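Local structure of carbamate kinase (4AXS) at residues 26-37 and 62-73. The protein probably acts as a carbamate kinase of the amino acid kinase family, moving a phosphoryl group between carbamoyl phosphate and ADP to form ATP and carbamate, or the reverse. Numbering follows the deposited sequence.
With SO4 (sulfate ion), chain B; SO4 (sulfate ion), chain C.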
ATOM      1  N   ARG A  26      19.487   8.235 -13.566  1.00 59.35           N
ATOM      2  CA  ARG A  26      18.730   7.531 -12.539  1.00 59.05           C
ATOM      3  C   ARG A  26      19.000   8.135 -11.164  1.00 60.34           C
ATOM      4  O   ARG A  26      20.151   8.419 -10.816  1.00 61.12           O
ATOM      5  CB  ARG A  26      19.063   6.035 -12.548  1.00 61.35           C
ATOM      6  CG  ARG A  26      18.102   5.188 -11.716  1.00 61.65           C
ATOM      7  CD  ARG A  26      18.240   3.700 -12.004  1.00 56.84           C
ATOM      8  NE  ARG A  26      17.617   3.345 -13.275  1.00 58.92           N
ATOM      9  CZ  ARG A  26      17.415   2.097 -13.690  1.00 58.76           C
ATOM     10  NH1 ARG A  26      17.788   1.075 -12.929  1.00 55.87           N
ATOM     11  NH2 ARG A  26      16.842   1.867 -14.865  1.00 49.51           N
ATOM     12  N   ILE A  27      17.938   8.327 -10.384  1.00 55.89           N
ATOM     13  CA  ILE A  27      18.041   9.023  -9.098  1.00 57.42           C
ATOM     14  C   ILE A  27      17.047   8.518  -8.051  1.00 55.28           C
ATOM     15  O   ILE A  27      15.837   8.575  -8.259  1.00 53.63           O
ATOM     16  CB  ILE A  27      17.789  10.526  -9.266  1.00 55.20           C
ATOM     17  CG1 ILE A  27      18.761  11.122 -10.290  1.00 57.20           C
ATOM     18  CG2 ILE A  27      17.895  11.222  -7.921  1.00 52.22           C
ATOM     19  CD1 ILE A  27      18.335  12.475 -10.833  1.00 52.92           C
ATOM     20  N   VAL A  28      17.563   8.037  -6.922  1.00 51.50           N
ATOM     21  CA  VAL A  28      16.720   7.606  -5.818  1.00 42.65           C
ATOM     22  C   VAL A  28      16.627   8.703  -4.784  1.00 47.40           C
ATOM     23  O   VAL A  28      17.646   9.171  -4.256  1.00 53.31           O
ATOM     24  CB  VAL A  28      17.272   6.355  -5.135  1.00 45.57           C
ATOM     25  CG1 VAL A  28      16.478   6.066  -3.876  1.00 44.16           C
ATOM     26  CG2 VAL A  28      17.219   5.163  -6.086  1.00 47.64           C
ATOM     27  N   ILE A  29      15.407   9.117  -4.483  1.00 41.09           N
ATOM     28  CA  ILE A  29      15.192  10.215  -3.553  1.00 44.46           C
ATOM     29  C   ILE A  29      14.453   9.729  -2.315  1.00 41.23           C
ATOM     30  O   ILE A  29      13.468   9.017  -2.425  1.00 42.16           O
ATOM     31  CB  ILE A  29      14.409  11.374  -4.219  1.00 46.81           C
ATOM     32  CG1 ILE A  29      15.060  11.757  -5.547  1.00 48.91           C
ATOM     33  CG2 ILE A  29      14.361  12.592  -3.303  1.00 51.25           C
ATOM     34  CD1 ILE A  29      14.506  13.028  -6.163  1.00 45.55           C
ATOM     35  N   ALA A  30      14.933  10.125  -1.140  1.00 42.62           N
ATOM     36  CA  ALA A  30      14.335   9.702   0.119  1.00 40.25           C
ATOM     37  C   ALA A  30      13.793  10.889   0.915  1.00 41.79           C
ATOM     38  O   ALA A  30      14.542  11.776   1.301  1.00 47.11           O
ATOM     39  CB  ALA A  30      15.355   8.926   0.948  1.00 39.88           C
ATOM     40  N   LEU A  31      12.490  10.890   1.172  1.00 45.08           N
ATOM     41  CA  LEU A  31      11.823  12.021   1.828  1.00 46.03           C
ATOM     42  C   LEU A  31      11.478  11.741   3.292  1.00 43.53           C
ATOM     43  O   LEU A  31      10.684  10.847   3.590  1.00 48.60           O
ATOM     44  CB  LEU A  31      10.553  12.377   1.056  1.00 44.14           C
ATOM     45  CG  LEU A  31       9.560  13.403   1.605  1.00 44.28           C
ATOM     46  CD1 LEU A  31      10.126  14.796   1.592  1.00 46.53           C
ATOM     47  CD2 LEU A  31       8.297  13.346   0.748  1.00 48.38           C
ATOM     48  N   GLY A  32      12.070  12.501   4.203  1.00 39.00           N
ATOM     49  CA  GLY A  32      11.862  12.273   5.617  1.00 41.14           C
ATOM     50  C   GLY A  32      10.405  12.333   6.030  1.00 38.26           C
ATOM     51  O   GLY A  32       9.614  13.039   5.426  1.00 38.54           O
ATOM     52  N   GLY A  33      10.063  11.581   7.068  1.00 38.05           N
ATOM     53  CA  GLY A  33       8.744  11.623   7.665  1.00 40.83           C
ATOM     54  C   GLY A  33       8.346  12.972   8.254  1.00 45.49           C
ATOM     55  O   GLY A  33       7.157  13.313   8.263  1.00 43.44           O
ATOM     56  N   ASN A  34       9.316  13.747   8.745  1.00 40.91           N
ATOM     57  CA  ASN A  34       8.983  15.052   9.308  1.00 42.37           C
ATOM     58  C   ASN A  34       8.554  16.022   8.209  1.00 43.34           C
ATOM     59  O   ASN A  34       7.835  16.988   8.462  1.00 46.45           O
ATOM     60  CB  ASN A  34      10.147  15.645  10.110  1.00 49.75           C
ATOM     61  CG  ASN A  34      10.698  14.690  11.158  1.00 50.27           C
ATOM     62  OD1 ASN A  34       9.961  13.918  11.780  1.00 47.04           O
ATOM     63  ND2 ASN A  34      12.014  14.744  11.360  1.00 51.32           N
ATOM     64  N   ALA A  35       8.995  15.758   6.984  1.00 39.80           N
ATOM     65  CA  ALA A  35       8.585  16.556   5.835  1.00 39.10           C
ATOM     66  C   ALA A  35       7.142  16.268   5.380  1.00 45.98           C
ATOM     67  O   ALA A  35       6.607  16.973   4.519  1.00 42.98           O
ATOM     68  CB  ALA A  35       9.545  16.351   4.689  1.00 35.56           C
ATOM     69  N   LEU A  36       6.510  15.239   5.948  1.00 42.77           N
ATOM     70  CA  LEU A  36       5.130  14.929   5.572  1.00 41.86           C
ATOM     71  C   LEU A  36       4.111  15.463   6.591  1.00 47.77           C
ATOM     72  O   LEU A  36       2.891  15.420   6.350  1.00 45.55           O
ATOM     73  CB  LEU A  36       4.941  13.428   5.293  1.00 40.77           C
ATOM     74  CG  LEU A  36       5.722  12.860   4.090  1.00 40.20           C
ATOM     75  CD1 LEU A  36       5.831  11.347   4.140  1.00 37.86           C
ATOM     76  CD2 LEU A  36       5.156  13.309   2.744  1.00 34.65           C
ATOM     77  N   GLY A  37       4.604  15.974   7.719  1.00 38.61           N
ATOM     78  CA  GLY A  37       3.746  16.697   8.638  1.00 39.22           C
ATOM     79  C   GLY A  37       3.112  15.935   9.790  1.00 47.38           C
ATOM     80  O   GLY A  37       3.633  14.925  10.258  1.00 48.62           O
ATOM     81  N   HIS A  62      15.777  12.063 -16.360  1.00 66.43           N
ATOM     82  CA  HIS A  62      16.126  11.175 -15.251  1.00 64.54           C
ATOM     83  C   HIS A  62      15.027  10.169 -14.887  1.00 61.35           C
ATOM     84  O   HIS A  62      13.834  10.431 -15.062  1.00 54.36           O
ATOM     85  CB  HIS A  62      16.502  11.983 -14.012  1.00 59.97           C
ATOM     86  CG  HIS A  62      17.627  12.943 -14.238  1.00 69.67           C
ATOM     87  ND1 HIS A  62      18.932  12.532 -14.419  1.00 74.64           N
ATOM     88  CD2 HIS A  62      17.645  14.295 -14.307  1.00 64.29           C
ATOM     89  CE1 HIS A  62      19.703  13.592 -14.593  1.00 65.93           C
ATOM     90  NE2 HIS A  62      18.946  14.672 -14.534  1.00 61.54           N
ATOM     91  N   GLU A  63      15.461   9.013 -14.392  1.00 57.82           N
ATOM     92  CA  GLU A  63      14.579   8.047 -13.755  1.00 60.83           C
ATOM     93  C   GLU A  63      14.595   8.328 -12.256  1.00 56.19           C
ATOM     94  O   GLU A  63      15.640   8.226 -11.625  1.00 59.40           O
ATOM     95  CB  GLU A  63      15.079   6.617 -13.993  1.00 62.39           C
ATOM     96  CG  GLU A  63      15.361   6.243 -15.450  1.00 61.14           C
ATOM     97  CD  GLU A  63      16.446   5.178 -15.563  1.00 64.38           C
ATOM     98  OE1 GLU A  63      17.643   5.536 -15.432  1.00 68.60           O
ATOM     99  OE2 GLU A  63      16.109   3.988 -15.764  1.00 50.44           O
ATOM    100  N   VAL A  64      13.447   8.689 -11.687  1.00 57.39           N
ATOM    101  CA  VAL A  64      13.350   8.945 -10.252  1.00 51.23           C
ATOM    102  C   VAL A  64      12.612   7.821  -9.541  1.00 53.67           C
ATOM    103  O   VAL A  64      11.406   7.637  -9.723  1.00 55.85           O
ATOM    104  CB  VAL A  64      12.639  10.289  -9.929  1.00 54.00           C
ATOM    105  CG1 VAL A  64      12.632  10.546  -8.423  1.00 48.59           C
ATOM    106  CG2 VAL A  64      13.291  11.452 -10.669  1.00 50.15           C
ATOM    107  N   ILE A  65      13.351   7.065  -8.738  1.00 52.40           N
ATOM    108  CA  ILE A  65      12.772   6.090  -7.828  1.00 44.18           C
ATOM    109  C   ILE A  65      12.458   6.811  -6.520  1.00 45.34           C
ATOM    110  O   ILE A  65      13.323   7.461  -5.941  1.00 37.90           O
ATOM    111  CB  ILE A  65      13.760   4.967  -7.547  1.00 47.27           C
ATOM    112  CG1 ILE A  65      14.082   4.205  -8.837  1.00 53.57           C
ATOM    113  CG2 ILE A  65      13.201   4.021  -6.487  1.00 49.71           C
ATOM    114  CD1 ILE A  65      14.885   4.972  -9.864  1.00 51.92           C
ATOM    115  N   VAL A  66      11.218   6.714  -6.054  1.00 47.54           N
ATOM    116  CA  VAL A  66      10.812   7.511  -4.896  1.00 45.60           C
ATOM    117  C   VAL A  66      10.601   6.704  -3.615  1.00 42.38           C
ATOM    118  O   VAL A  66      10.130   5.564  -3.659  1.00 43.28           O
ATOM    119  CB  VAL A  66       9.567   8.348  -5.210  1.00 40.17           C
ATOM    120  CG1 VAL A  66       9.237   9.241  -4.036  1.00 38.16           C
ATOM    121  CG2 VAL A  66       9.809   9.180  -6.455  1.00 36.91           C
ATOM    122  N   GLY A  67      10.962   7.309  -2.482  1.00 40.73           N
ATOM    123  CA  GLY A  67      10.863   6.678  -1.177  1.00 38.43           C
ATOM    124  C   GLY A  67      10.568   7.703  -0.098  1.00 39.18           C
ATOM    125  O   GLY A  67      10.615   8.899  -0.358  1.00 40.20           O
ATOM    126  N   HIS A  68      10.257   7.244   1.114  1.00 38.85           N
ATOM    127  CA  HIS A  68       9.847   8.144   2.190  1.00 37.71           C
ATOM    128  C   HIS A  68       9.906   7.471   3.551  1.00 36.29           C
ATOM    129  O   HIS A  68       9.782   6.251   3.655  1.00 35.22           O
ATOM    130  CB  HIS A  68       8.423   8.651   1.957  1.00 38.77           C
ATOM    131  CG  HIS A  68       7.375   7.586   2.090  1.00 36.35           C
ATOM    132  ND1 HIS A  68       6.823   7.231   3.301  1.00 31.88           N
ATOM    133  CD2 HIS A  68       6.783   6.801   1.160  1.00 33.41           C
ATOM    134  CE1 HIS A  68       5.950   6.259   3.117  1.00 30.58           C
ATOM    135  NE2 HIS A  68       5.903   5.985   1.826  1.00 36.11           N
ATOM    136  N   GLY A  69      10.085   8.276   4.593  1.00 33.79           N
ATOM    137  CA  GLY A  69      10.081   7.770   5.951  1.00 33.16           C
ATOM    138  C   GLY A  69       8.679   7.839   6.508  1.00 36.61           C
ATOM    139  O   GLY A  69       7.747   8.249   5.807  1.00 33.38           O
ATOM    140  N   ASN A  70       8.523   7.457   7.775  1.00 35.77           N
ATOM    141  CA  ASN A  70       7.197   7.382   8.375  1.00 32.69           C
ATOM    142  C   ASN A  70       7.170   7.491   9.895  1.00 36.59           C
ATOM    143  O   ASN A  70       6.202   7.081  10.528  1.00 34.60           O
ATOM    144  CB  ASN A  70       6.518   6.094   7.951  1.00 30.68           C
ATOM    145  CG  ASN A  70       7.014   4.893   8.730  1.00 34.42           C
ATOM    146  OD1 ASN A  70       8.144   4.888   9.248  1.00 26.20           O
ATOM    147  ND2 ASN A  70       6.167   3.858   8.824  1.00 25.81           N
ATOM    148  N   GLY A  71       8.230   8.050  10.477  1.00 39.32           N
ATOM    149  CA  GLY A  71       8.323   8.188  11.917  1.00 32.16           C
ATOM    150  C   GLY A  71       7.045   8.737  12.521  1.00 36.75           C
ATOM    151  O   GLY A  71       6.391   8.075  13.325  1.00 38.56           O
ATOM    152  N   PRO A  72       6.675   9.963  12.141  1.00 37.04           N
ATOM    153  CA  PRO A  72       5.476  10.561  12.728  1.00 37.18           C
ATOM    154  C   PRO A  72       4.176   9.829  12.323  1.00 42.30           C
ATOM    155  O   PRO A  72       3.289   9.631  13.156  1.00 44.78           O
ATOM    156  CB  PRO A  72       5.484  11.994  12.164  1.00 39.37           C
ATOM    157  CG  PRO A  72       6.882  12.237  11.687  1.00 41.39           C
ATOM    158  CD  PRO A  72       7.391  10.898  11.253  1.00 44.39           C
ATOM    159  N   GLN A  73       4.056   9.431  11.062  1.00 38.44           N
ATOM    160  CA  GLN A  73       2.778   8.915  10.579  1.00 35.98           C
ATOM    161  C   GLN A  73       2.455   7.583  11.211  1.00 39.85           C
ATOM    162  O   GLN A  73       1.305   7.330  11.555  1.00 40.19           O
ATOM    163  CB  GLN A  73       2.759   8.802   9.052  1.00 33.06           C
ATOM    164  CG  GLN A  73       2.972  10.130   8.329  1.00 33.62           C
ATOM    165  CD  GLN A  73       4.364  10.737   8.573  1.00 37.56           C
ATOM    166  OE1 GLN A  73       5.319  10.035   8.938  1.00 33.90           O
ATOM    167  NE2 GLN A  73       4.474  12.044   8.363  1.00 37.14           N
TER
HETATM  168  S   SO4 B1311      12.045   9.447   9.342  1.00 58.37           S
HETATM  169  O1  SO4 B1311      11.654   8.198  10.000  1.00 36.82           O
HETATM  170  O2  SO4 B1311      11.017   9.734   8.344  1.00 46.61           O
HETATM  171  O3  SO4 B1311      12.120  10.576  10.278  1.00 58.34           O
HETATM  172  O4  SO4 B1311      13.381   9.324   8.738  1.00 56.57           O
HETATM  173  S   SO4 C1312      14.874  14.873   8.618  1.00 68.64           S
HETATM  174  O1  SO4 C1312      15.968  15.615   8.000  1.00 63.77           O
HETATM  175  O2  SO4 C1312      13.847  15.844   9.007  1.00 60.86           O
HETATM  176  O3  SO4 C1312      14.353  13.905   7.654  1.00 59.21           O
HETATM  177  O4  SO4 C1312      15.359  14.146   9.797  1.00 61.57           O
HETATM  178  O   HOH W   1      21.219  10.880 -13.770  1.00 44.41           O
HETATM  179  O   HOH W   2       1.530  13.439   8.239  1.00 44.92           O
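With CG swung anti to the backbone N (chi1 -168°) and a bend at chi3, R26 sets its guanidinium against the carboxylate of E63, whose chain stays extended beyond CG. The resulting salt bridge closes one end of a parallel strand pair, 27-31 beside 64-68, in the central sheet of the amino acid kinase fold. R26 NE reaches E63 OE1 at 3.1 Å from above the carboxylate plane, and the two flat groups are turned 61° apart, so this is not a coplanar fork. On the other face of the sheet at the same end, the CD1 methyl of I27 sits over one face of the H62 ring, 3.8 Å from the centroid, a CH-pi contact displaced toward the rim.

The strand axes diverge by only 19°, and the backbone ladder runs from I27 N to G69 N. I29 N points at I65 O almost along the C=O axis (3.0 Å), whereas the G67 N to I29 O bond is weak. Side chains alternate between the sheet faces: I29 CD1 meets V64 CG1 at 3.8 Å on the face packed by helix 48-59, while V28 CG2 lies against I65 CB on the other, where helix 232-242 packs on V28.

Beyond the strands, both segments turn in glycine-rich loops beside two sulfates, probably from the crystallisation liquor. N34 ND2 donates to one of them, and K232 NZ and T252 OG1 also hydrogen-bond to sulfate; such an anion site is consistent with phosphate binding in a kinase. H68 ND1 donates to G69 O, and its NE2 pairs with Y130. Bent at chi2, Q73 directs its NE2 at G33 O, which thus accepts twice, from L36 N and from Q73 NE2, the latter at 3.0 Å with the oxygen near the amide plane.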